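Local coordinates for putative ATP-grasp superfamily protein (Archaeoglobus fulgidus, PDB 3DF7), which is of unknown function but is a putative ATP-grasp superfamily member that probably binds ATP and a metal ion, at residues A[4-12]-A[24-35]; A[74-84]-A[243-251]. All blocks are in the same frame, centred on the assembly; numbering follows the deposited sequence.

Contact 1. Residues A[4-12]-A[24-35]; sequences LFLFEFATC and GLAMFKSAFDGF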
loop_
_atom_site.group_PDB
_atom_site.type_symbol
_atom_site.label_atom_id
_atom_site.label_comp_id
_atom_site.label_asym_id
_atom_site.label_seq_id
_atom_site.Cartn_x
_atom_site.Cartn_y
_atom_site.Cartn_z
ATOM N N LEU A 4 -0.020 -19.960 4.485
ATOM C CA LEU A 4 0.420 -18.600 4.195
ATOM C C LEU A 4 0.691 -17.843 5.485
ATOM O O LEU A 4 -0.213 -17.664 6.313
ATOM C CB LEU A 4 -0.636 -17.835 3.388
ATOM C CG LEU A 4 -0.325 -16.336 3.224
ATOM C CD1 LEU A 4 0.934 -16.151 2.385
ATOM C CD2 LEU A 4 -1.508 -15.632 2.562
ATOM N N PHE A 5 1.939 -17.422 5.673
ATOM C CA PHE A 5 2.277 -16.639 6.851
ATOM C C PHE A 5 1.875 -15.213 6.497
ATOM O O PHE A 5 2.464 -14.603 5.601
ATOM C CB PHE A 5 3.780 -16.687 7.150
ATOM C CG PHE A 5 4.215 -15.716 8.213
ATOM C CD1 PHE A 5 3.674 -15.782 9.498
ATOM C CD2 PHE A 5 5.145 -14.720 7.930
ATOM C CE1 PHE A 5 4.053 -14.869 10.484
ATOM C CE2 PHE A 5 5.531 -13.802 8.910
ATOM C CZ PHE A 5 4.982 -13.880 10.189
ATOM N N LEU A 6 0.855 -14.703 7.183
ATOM C CA LEU A 6 0.355 -13.351 6.954
ATOM C C LEU A 6 0.771 -12.463 8.124
ATOM O O LEU A 6 0.491 -12.778 9.283
ATOM C CB LEU A 6 -1.173 -13.360 6.838
ATOM C CG LEU A 6 -1.827 -12.001 6.566
ATOM C CD1 LEU A 6 -1.383 -11.522 5.204
ATOM C CD2 LEU A 6 -3.352 -12.106 6.632
ATOM N N PHE A 7 1.426 -11.349 7.812
ATOM C CA PHE A 7 1.905 -10.431 8.840
ATOM C C PHE A 7 1.763 -8.959 8.441
ATOM O O PHE A 7 2.167 -8.565 7.349
ATOM C CB PHE A 7 3.382 -10.735 9.125
ATOM C CG PHE A 7 4.044 -9.763 10.070
ATOM C CD1 PHE A 7 4.160 -10.054 11.428
ATOM C CD2 PHE A 7 4.560 -8.556 9.597
ATOM C CE1 PHE A 7 4.782 -9.157 12.297
ATOM C CE2 PHE A 7 5.181 -7.651 10.454
ATOM C CZ PHE A 7 5.293 -7.952 11.811
ATOM N N GLU A 8 1.184 -8.157 9.330
ATOM C CA GLU A 8 1.052 -6.715 9.095
ATOM C C GLU A 8 1.634 -6.064 10.351
ATOM O O GLU A 8 1.294 -6.446 11.474
ATOM C CB GLU A 8 -0.410 -6.315 8.884
ATOM C CG GLU A 8 -0.594 -4.856 8.472
ATOM C CD GLU A 8 -0.503 -3.906 9.648
ATOM O OE1 GLU A 8 -1.127 -4.210 10.686
ATOM O OE2 GLU A 8 0.174 -2.858 9.537
ATOM N N PHE A 9 2.516 -5.087 10.158
ATOM C CA PHE A 9 3.212 -4.447 11.274
ATOM C C PHE A 9 2.397 -3.883 12.438
ATOM O O PHE A 9 2.695 -4.182 13.591
ATOM C CB PHE A 9 4.154 -3.363 10.751
ATOM C CG PHE A 9 5.202 -2.946 11.745
ATOM C CD1 PHE A 9 6.193 -3.843 12.148
ATOM C CD2 PHE A 9 5.197 -1.667 12.285
ATOM C CE1 PHE A 9 7.166 -3.472 13.079
ATOM C CE2 PHE A 9 6.163 -1.282 13.216
ATOM C CZ PHE A 9 7.150 -2.187 13.615
ATOM N N ALA A 10 1.386 -3.069 12.159
ATOM C CA ALA A 10 0.584 -2.498 13.240
ATOM C C ALA A 10 -0.199 -3.545 14.030
ATOM O O ALA A 10 -0.346 -3.435 15.246
ATOM C CB ALA A 10 -0.379 -1.449 12.688
ATOM N N THR A 11 -0.696 -4.558 13.331
ATOM C CA THR A 11 -1.499 -5.608 13.947
ATOM C C THR A 11 -0.697 -6.710 14.639
ATOM O O THR A 11 -1.147 -7.276 15.642
ATOM C CB THR A 11 -2.417 -6.265 12.881
ATOM O OG1 THR A 11 -3.159 -5.247 12.194
ATOM C CG2 THR A 11 -3.395 -7.246 13.530
ATOM N N CYS A 12 0.498 -6.985 14.128
ATOM C CA CYS A 12 1.326 -8.068 14.654
ATOM C C CYS A 12 2.719 -7.695 15.160
ATOM O O CYS A 12 3.378 -8.514 15.802
ATOM C CB CYS A 12 1.495 -9.131 13.563
ATOM S SG CYS A 12 0.029 -9.384 12.512
ATOM N N GLY A 24 -3.369 -0.136 9.075
ATOM C CA GLY A 24 -2.709 -1.432 9.051
ATOM C C GLY A 24 -3.656 -2.539 9.490
ATOM O O GLY A 24 -3.704 -3.614 8.883
ATOM N N LEU A 25 -4.412 -2.280 10.553
ATOM C CA LEU A 25 -5.363 -3.260 11.063
ATOM C C LEU A 25 -6.410 -3.589 10.002
ATOM O O LEU A 25 -6.789 -4.744 9.830
ATOM C CB LEU A 25 -6.051 -2.727 12.322
ATOM C CG LEU A 25 -7.172 -3.600 12.892
ATOM C CD1 LEU A 25 -6.632 -4.986 13.252
ATOM C CD2 LEU A 25 -7.765 -2.925 14.118
ATOM N N ALA A 26 -6.874 -2.562 9.297
ATOM C CA ALA A 26 -7.874 -2.739 8.251
ATOM C C ALA A 26 -7.320 -3.609 7.128
ATOM O O ALA A 26 -8.005 -4.500 6.615
ATOM C CB ALA A 26 -8.301 -1.382 7.704
HETATM N N MSE A 27 -6.074 -3.357 6.746
HETATM C CA MSE A 27 -5.461 -4.142 5.690
HETATM C C MSE A 27 -5.266 -5.590 6.123
HETATM O O MSE A 27 -5.482 -6.506 5.333
HETATM C CB MSE A 27 -4.113 -3.544 5.270
HETATM C CG MSE A 27 -4.236 -2.308 4.381
HETATM SE SE MSE A 27 -2.528 -1.697 3.694
HETATM C CE MSE A 27 -2.126 -0.411 5.069
ATOM N N PHE A 28 -4.840 -5.801 7.367
ATOM C CA PHE A 28 -4.636 -7.168 7.849
ATOM C C PHE A 28 -5.961 -7.928 7.850
ATOM O O PHE A 28 -6.034 -9.073 7.402
ATOM C CB PHE A 28 -4.057 -7.175 9.269
ATOM C CG PHE A 28 -3.754 -8.556 9.790
ATOM C CD1 PHE A 28 -2.566 -9.197 9.451
ATOM C CD2 PHE A 28 -4.671 -9.226 10.592
ATOM C CE1 PHE A 28 -2.294 -10.490 9.905
ATOM C CE2 PHE A 28 -4.411 -10.523 11.052
ATOM C CZ PHE A 28 -3.218 -11.153 10.706
ATOM N N LYS A 29 -7.007 -7.290 8.371
ATOM C CA LYS A 29 -8.330 -7.910 8.420
ATOM C C LYS A 29 -8.774 -8.264 7.002
ATOM O O LYS A 29 -9.218 -9.383 6.730
ATOM C CB LYS A 29 -9.339 -6.946 9.060
ATOM C CG LYS A 29 -10.758 -7.494 9.181
ATOM C CD LYS A 29 -11.723 -6.406 9.649
ATOM C CE LYS A 29 -13.107 -6.957 9.953
ATOM N NZ LYS A 29 -13.655 -7.765 8.829
ATOM N N SER A 30 -8.627 -7.304 6.095
ATOM C CA SER A 30 -9.016 -7.501 4.706
ATOM C C SER A 30 -8.215 -8.625 4.048
ATOM O O SER A 30 -8.772 -9.440 3.312
ATOM C CB SER A 30 -8.833 -6.195 3.919
ATOM O OG SER A 30 -9.134 -6.389 2.550
ATOM N N ALA A 31 -6.912 -8.666 4.316
ATOM C CA ALA A 31 -6.041 -9.698 3.753
ATOM C C ALA A 31 -6.363 -11.062 4.365
ATOM O O ALA A 31 -6.364 -12.080 3.673
ATOM C CB ALA A 31 -4.572 -9.345 4.004
ATOM N N PHE A 32 -6.632 -11.074 5.666
ATOM C CA PHE A 32 -6.964 -12.309 6.366
ATOM C C PHE A 32 -8.244 -12.921 5.776
ATOM O O PHE A 32 -8.282 -14.106 5.435
ATOM C CB PHE A 32 -7.176 -12.020 7.856
ATOM C CG PHE A 32 -7.461 -13.244 8.678
ATOM C CD1 PHE A 32 -6.422 -14.027 9.163
ATOM C CD2 PHE A 32 -8.772 -13.624 8.952
ATOM C CE1 PHE A 32 -6.678 -15.177 9.911
ATOM C CE2 PHE A 32 -9.042 -14.774 9.699
ATOM C CZ PHE A 32 -7.990 -15.552 10.178
ATOM N N ASP A 33 -9.286 -12.103 5.652
ATOM C CA ASP A 33 -10.569 -12.572 5.127
ATOM C C ASP A 33 -10.514 -12.959 3.654
ATOM O O ASP A 33 -11.316 -13.771 3.187
ATOM C CB ASP A 33 -11.655 -11.514 5.341
ATOM C CG ASP A 33 -11.970 -11.292 6.811
ATOM O OD1 ASP A 33 -11.799 -12.240 7.607
ATOM O OD2 ASP A 33 -12.403 -10.175 7.166
ATOM N N GLY A 34 -9.563 -12.389 2.928
ATOM C CA GLY A 34 -9.434 -12.706 1.521
ATOM C C GLY A 34 -8.592 -13.945 1.268
ATOM O O GLY A 34 -9.062 -14.909 0.665
ATOM N N PHE A 35 -7.350 -13.935 1.738
ATOM C CA PHE A 35 -6.460 -15.069 1.512
ATOM C C PHE A 35 -6.846 -16.370 2.208
ATOM O O PHE A 35 -6.425 -17.439 1.773
ATOM C CB PHE A 35 -5.018 -14.706 1.885
ATOM C CG PHE A 35 -4.380 -13.725 0.944
ATOM C CD1 PHE A 35 -4.427 -12.359 1.203
ATOM C CD2 PHE A 35 -3.761 -14.167 -0.226
ATOM C CE1 PHE A 35 -3.871 -11.444 0.308
ATOM C CE2 PHE A 35 -3.201 -13.261 -1.126
ATOM C CZ PHE A 35 -3.257 -11.897 -0.861
#
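Strand 4-8 and helix 24-35 pack nearly antiparallel, their axes 8.5 Å apart at closest approach and 163° between directions. Helix 18-35 lies in the crossover between the neighbouring parallel strands 3-8 and 40-42, a beta-alpha-beta unit. Leu6 and Phe28 form the middle of the contact. The CG of Leu6 lies 3.7 Å from CE1 of Phe28, and its CD2 reaches over the helix backbone to Phe32 N at 3.6 Å. Leu4 CD2 meets CB of Phe35 one turn further on. The Phe28 ring stands up from the helix with CG anti to the backbone N (chi1 -177°), which carries it into the bend where the strand becomes helix 9-12. Thr11 CG2 sits over one ring face, 4.2 Å from the centroid. Cys12 SG approaches obliquely in a sulfur-aromatic contact, and Leu6 O lies at the ring edge, in plane. Phe53 adds an edge-to-face ring.

Glu8 is the N-cap of helix 9-12. Its chain bends at chi2 (-80°) and brings the carboxylate back to the helix start. OE1 accepts from Thr11 N and from Thr11 OG1, both at 2.7 Å, and OE2 accepts from Ala10 N at 2.9 Å. The carboxylate lies against Gly24, where any CB would clash with OE2. With an alanine here in place of Glu8, Thr11 OG1 and the amides of Ala10 and Thr11 would probably lose their acceptor, and a gap is likely to open beside Gly24.

The contact is therefore apolar along the strand and polar at its end. Three bonds fix the buried carboxylate. Gly24 O, 3.2 Å from Glu8 OE1, is a close acceptor and not a partner.

Contact 2. Residues A[74-84]-A[243-251]; sequences LIIAPEDDFLL and IEINARLTT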
loop_
_atom_site.group_PDB
_atom_site.type_symbol
_atom_site.label_atom_id
_atom_site.label_comp_id
_atom_site.label_asym_id
_atom_site.label_seq_id
_atom_site.Cartn_x
_atom_site.Cartn_y
_atom_site.Cartn_z
ATOM N N LEU A 74 3.318 -13.156 3.173
ATOM C CA LEU A 74 2.894 -11.857 2.678
ATOM C C LEU A 74 3.107 -10.911 3.843
ATOM O O LEU A 74 2.453 -11.032 4.881
ATOM C CB LEU A 74 1.417 -11.854 2.274
ATOM C CG LEU A 74 0.965 -10.478 1.764
ATOM C CD1 LEU A 74 1.784 -10.094 0.516
ATOM C CD2 LEU A 74 -0.522 -10.498 1.454
ATOM N N ILE A 75 4.036 -9.980 3.668
ATOM C CA ILE A 75 4.351 -9.020 4.707
ATOM C C ILE A 75 3.877 -7.624 4.328
ATOM O O ILE A 75 4.178 -7.116 3.250
ATOM C CB ILE A 75 5.875 -9.034 5.004
ATOM C CG1 ILE A 75 6.224 -10.342 5.735
ATOM C CG2 ILE A 75 6.281 -7.805 5.824
ATOM C CD1 ILE A 75 7.696 -10.563 5.979
ATOM N N ILE A 76 3.100 -7.029 5.224
ATOM C CA ILE A 76 2.578 -5.688 5.032
ATOM C C ILE A 76 3.191 -4.847 6.144
ATOM O O ILE A 76 2.946 -5.097 7.325
ATOM C CB ILE A 76 1.051 -5.646 5.188
ATOM C CG1 ILE A 76 0.393 -6.690 4.283
ATOM C CG2 ILE A 76 0.544 -4.257 4.836
ATOM C CD1 ILE A 76 -1.040 -7.014 4.680
ATOM N N ALA A 77 3.991 -3.858 5.774
ATOM C CA ALA A 77 4.620 -3.005 6.773
ATOM C C ALA A 77 5.064 -1.693 6.152
ATOM O O ALA A 77 5.257 -1.600 4.941
ATOM C CB ALA A 77 5.817 -3.721 7.392
ATOM N N PRO A 78 5.225 -0.654 6.979
ATOM C CA PRO A 78 5.657 0.634 6.436
ATOM C C PRO A 78 7.068 0.568 5.843
ATOM O O PRO A 78 7.915 -0.201 6.303
ATOM C CB PRO A 78 5.555 1.571 7.643
ATOM C CG PRO A 78 5.691 0.648 8.828
ATOM C CD PRO A 78 4.886 -0.546 8.407
ATOM N N GLU A 79 7.311 1.355 4.801
ATOM C CA GLU A 79 8.633 1.377 4.183
ATOM C C GLU A 79 9.613 2.075 5.126
ATOM O O GLU A 79 10.821 1.832 5.079
ATOM C CB GLU A 79 8.584 2.115 2.842
ATOM C CG GLU A 79 7.896 1.328 1.733
ATOM C CD GLU A 79 6.398 1.587 1.635
ATOM O OE1 GLU A 79 5.776 2.024 2.627
ATOM O OE2 GLU A 79 5.836 1.331 0.550
ATOM N N ASP A 80 9.066 2.931 5.986
ATOM C CA ASP A 80 9.829 3.712 6.962
ATOM C C ASP A 80 11.059 3.019 7.518
ATOM O O ASP A 80 10.980 1.893 8.009
ATOM C CB ASP A 80 8.929 4.110 8.134
ATOM C CG ASP A 80 7.784 5.002 7.711
ATOM O OD1 ASP A 80 7.066 4.634 6.760
ATOM O OD2 ASP A 80 7.602 6.068 8.336
ATOM N N ASP A 81 12.189 3.719 7.454
ATOM C CA ASP A 81 13.463 3.216 7.957
ATOM C C ASP A 81 13.795 1.809 7.469
ATOM O O ASP A 81 14.430 1.030 8.181
ATOM C CB ASP A 81 13.476 3.242 9.488
ATOM C CG ASP A 81 13.238 4.631 10.048
ATOM O OD1 ASP A 81 13.880 5.591 9.565
ATOM O OD2 ASP A 81 12.412 4.764 10.978
ATOM N N PHE A 82 13.362 1.497 6.251
ATOM C CA PHE A 82 13.618 0.200 5.637
ATOM C C PHE A 82 13.035 -0.986 6.402
ATOM O O PHE A 82 13.564 -2.093 6.341
ATOM C CB PHE A 82 15.126 0.020 5.445
ATOM C CG PHE A 82 15.716 0.971 4.445
ATOM C CD1 PHE A 82 15.475 0.803 3.087
ATOM C CD2 PHE A 82 16.459 2.071 4.863
ATOM C CE1 PHE A 82 15.962 1.723 2.153
ATOM C CE2 PHE A 82 16.949 2.996 3.939
ATOM C CZ PHE A 82 16.697 2.818 2.580
ATOM N N LEU A 83 11.932 -0.750 7.108
ATOM C CA LEU A 83 11.273 -1.806 7.870
ATOM C C LEU A 83 10.703 -2.874 6.939
ATOM O O LEU A 83 10.969 -4.062 7.116
ATOM C CB LEU A 83 10.155 -1.210 8.727
ATOM C CG LEU A 83 9.288 -2.182 9.525
ATOM C CD1 LEU A 83 10.154 -2.982 10.499
ATOM C CD2 LEU A 83 8.222 -1.397 10.278
ATOM N N LEU A 84 9.911 -2.455 5.953
ATOM C CA LEU A 84 9.329 -3.399 5.010
ATOM C C LEU A 84 10.455 -4.186 4.347
ATOM O O LEU A 84 10.363 -5.400 4.167
ATOM C CB LEU A 84 8.511 -2.662 3.943
ATOM C CG LEU A 84 7.929 -3.556 2.840
ATOM C CD1 LEU A 84 6.938 -4.544 3.449
ATOM C CD2 LEU A 84 7.240 -2.705 1.779
ATOM N N ILE A 243 4.306 9.552 -8.465
ATOM C CA ILE A 243 4.835 10.087 -7.217
ATOM C C ILE A 243 5.478 9.050 -6.300
ATOM O O ILE A 243 6.497 9.316 -5.657
ATOM C CB ILE A 243 3.707 10.767 -6.407
ATOM C CG1 ILE A 243 2.876 11.674 -7.320
ATOM C CG2 ILE A 243 4.305 11.559 -5.246
ATOM C CD1 ILE A 243 3.664 12.800 -7.956
ATOM N N GLU A 244 4.880 7.867 -6.230
ATOM C CA GLU A 244 5.390 6.848 -5.330
ATOM C C GLU A 244 4.954 5.450 -5.735
ATOM O O GLU A 244 3.952 5.275 -6.425
ATOM C CB GLU A 244 4.884 7.171 -3.914
ATOM C CG GLU A 244 5.215 6.160 -2.837
ATOM C CD GLU A 244 4.782 6.635 -1.459
ATOM O OE1 GLU A 244 5.195 7.743 -1.055
ATOM O OE2 GLU A 244 4.032 5.901 -0.780
ATOM N N ILE A 245 5.728 4.457 -5.314
ATOM C CA ILE A 245 5.401 3.069 -5.594
ATOM C C ILE A 245 5.429 2.311 -4.277
ATOM O O ILE A 245 6.471 2.224 -3.629
ATOM C CB ILE A 245 6.405 2.406 -6.564
ATOM C CG1 ILE A 245 6.282 3.031 -7.956
ATOM C CG2 ILE A 245 6.134 0.906 -6.636
ATOM C CD1 ILE A 245 7.231 2.423 -8.981
ATOM N N ASN A 246 4.276 1.784 -3.876
ATOM C CA ASN A 246 4.184 1.018 -2.642
ATOM C C ASN A 246 4.193 -0.453 -3.019
ATOM O O ASN A 246 3.210 -0.972 -3.553
ATOM C CB ASN A 246 2.895 1.365 -1.895
ATOM C CG ASN A 246 2.855 2.813 -1.453
ATOM O OD1 ASN A 246 3.638 3.237 -0.599
ATOM N ND2 ASN A 246 1.949 3.584 -2.037
ATOM N N ALA A 247 5.321 -1.113 -2.770
ATOM C CA ALA A 247 5.468 -2.526 -3.093
ATOM C C ALA A 247 4.901 -3.347 -1.943
ATOM O O ALA A 247 5.611 -4.120 -1.309
ATOM C CB ALA A 247 6.943 -2.861 -3.315
ATOM N N ARG A 248 3.608 -3.167 -1.695
ATOM C CA ARG A 248 2.906 -3.846 -0.612
ATOM C C ARG A 248 1.438 -3.476 -0.733
ATOM O O ARG A 248 1.083 -2.568 -1.483
ATOM C CB ARG A 248 3.402 -3.326 0.739
ATOM C CG ARG A 248 3.245 -1.805 0.868
ATOM C CD ARG A 248 3.427 -1.313 2.299
ATOM N NE ARG A 248 3.457 0.150 2.386
ATOM C CZ ARG A 248 2.388 0.940 2.385
ATOM N NH1 ARG A 248 1.165 0.429 2.301
ATOM N NH2 ARG A 248 2.542 2.254 2.476
ATOM N N LEU A 249 0.585 -4.158 0.021
ATOM C CA LEU A 249 -0.833 -3.831 0.006
ATOM C C LEU A 249 -0.985 -2.376 0.434
ATOM O O LEU A 249 -0.184 -1.873 1.223
ATOM C CB LEU A 249 -1.599 -4.703 0.997
ATOM C CG LEU A 249 -1.690 -6.199 0.715
ATOM C CD1 LEU A 249 -2.667 -6.840 1.702
ATOM C CD2 LEU A 249 -2.161 -6.424 -0.706
ATOM N N THR A 250 -1.999 -1.699 -0.098
ATOM C CA THR A 250 -2.276 -0.314 0.263
ATOM C C THR A 250 -3.725 -0.262 0.742
ATOM O O THR A 250 -4.535 -1.124 0.385
ATOM C CB THR A 250 -2.044 0.659 -0.928
ATOM O OG1 THR A 250 -2.851 0.269 -2.041
ATOM C CG2 THR A 250 -0.570 0.657 -1.337
ATOM N N THR A 251 -4.046 0.740 1.555
ATOM C CA THR A 251 -5.377 0.873 2.145
ATOM C C THR A 251 -6.604 0.695 1.241
ATOM O O THR A 251 -7.597 0.086 1.654
ATOM C CB THR A 251 -5.489 2.213 2.909
ATOM O OG1 THR A 251 -4.370 2.340 3.800
ATOM C CG2 THR A 251 -6.772 2.259 3.734
HETATM O O HOH W 1 2.215 -6.541 1.273
HETATM O O HOH W 2 7.365 0.569 -1.558
#
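Glu79 and Arg248 form a salt bridge between the loop after strand 72-76 and the segment after strand 240-246. Arg248 grips side-on, with two nitrogens on one oxygen. NE donates to Glu79 OE1 at 3.0 Å with an N-H...O angle of 161°. NH2 donates to the syn lone pair of the same OE1, at 3.2 Å. OE1 lies in the guanidinium plane, yet the carboxylate is turned 68° from that plane. The third nitrogen, NH1, donates back to Leu249 O at 2.9 Å. All three guanidinium nitrogens thus have an acceptor, which should limit rotation of the group.

The other carboxylate oxygen, OE2, takes a bond from water 2. This water also donates to Ile245 O and accepts from Ala247 N at 2.9 Å, so it ties the carboxylate to the strand end. Ala247 is the centre of an inverse gamma turn. Water 1 donates to Ile75 O and accepts from Leu249 N, joining the two backbones.

Apolar contacts flank these bonds. Leu249 CD1 presses on Ile76 CD1 at 3.4 Å, a tight pair, and Leu84 CD2 lies 4.0 Å from Arg248 CB.

The salt bridge links pre-ATP-grasp and ATP-grasp family regions. Helix 18-35 touches Leu249 through Met27 and Ala31, and helix 102-108 packs on Leu84 and Ala247. The contact joins the C-terminal end of inner strand 72-76 of the parallel sheet to edge strand 240-246 of the large antiparallel sheet.

Overall arrangement
Contact 1 and contact 2 have centres 13 Å apart and meet through the parallel sheet, where strands 3-8 and 72-76 are neighbours. Phe7 O lies 2.8 Å from Ile76 N and Phe9 N lies 2.9 Å from Ile76 O, both probable hydrogen bonds. Helix 18-35 links them too, since the selenium of Met27 packs 3.4 Å from Leu249 O. Contact 1 is local, within the parallel-sheet region. Contact 2 joins that region to the ATP-grasp part of the chain. Bound acetate lies about 3 Å from the Glu8 side chain, and acetate also lies about 4 Å from that of Ile76 (nearest atoms). Acetate probably comes from the crystallisation liquor, though such ions often mark pockets.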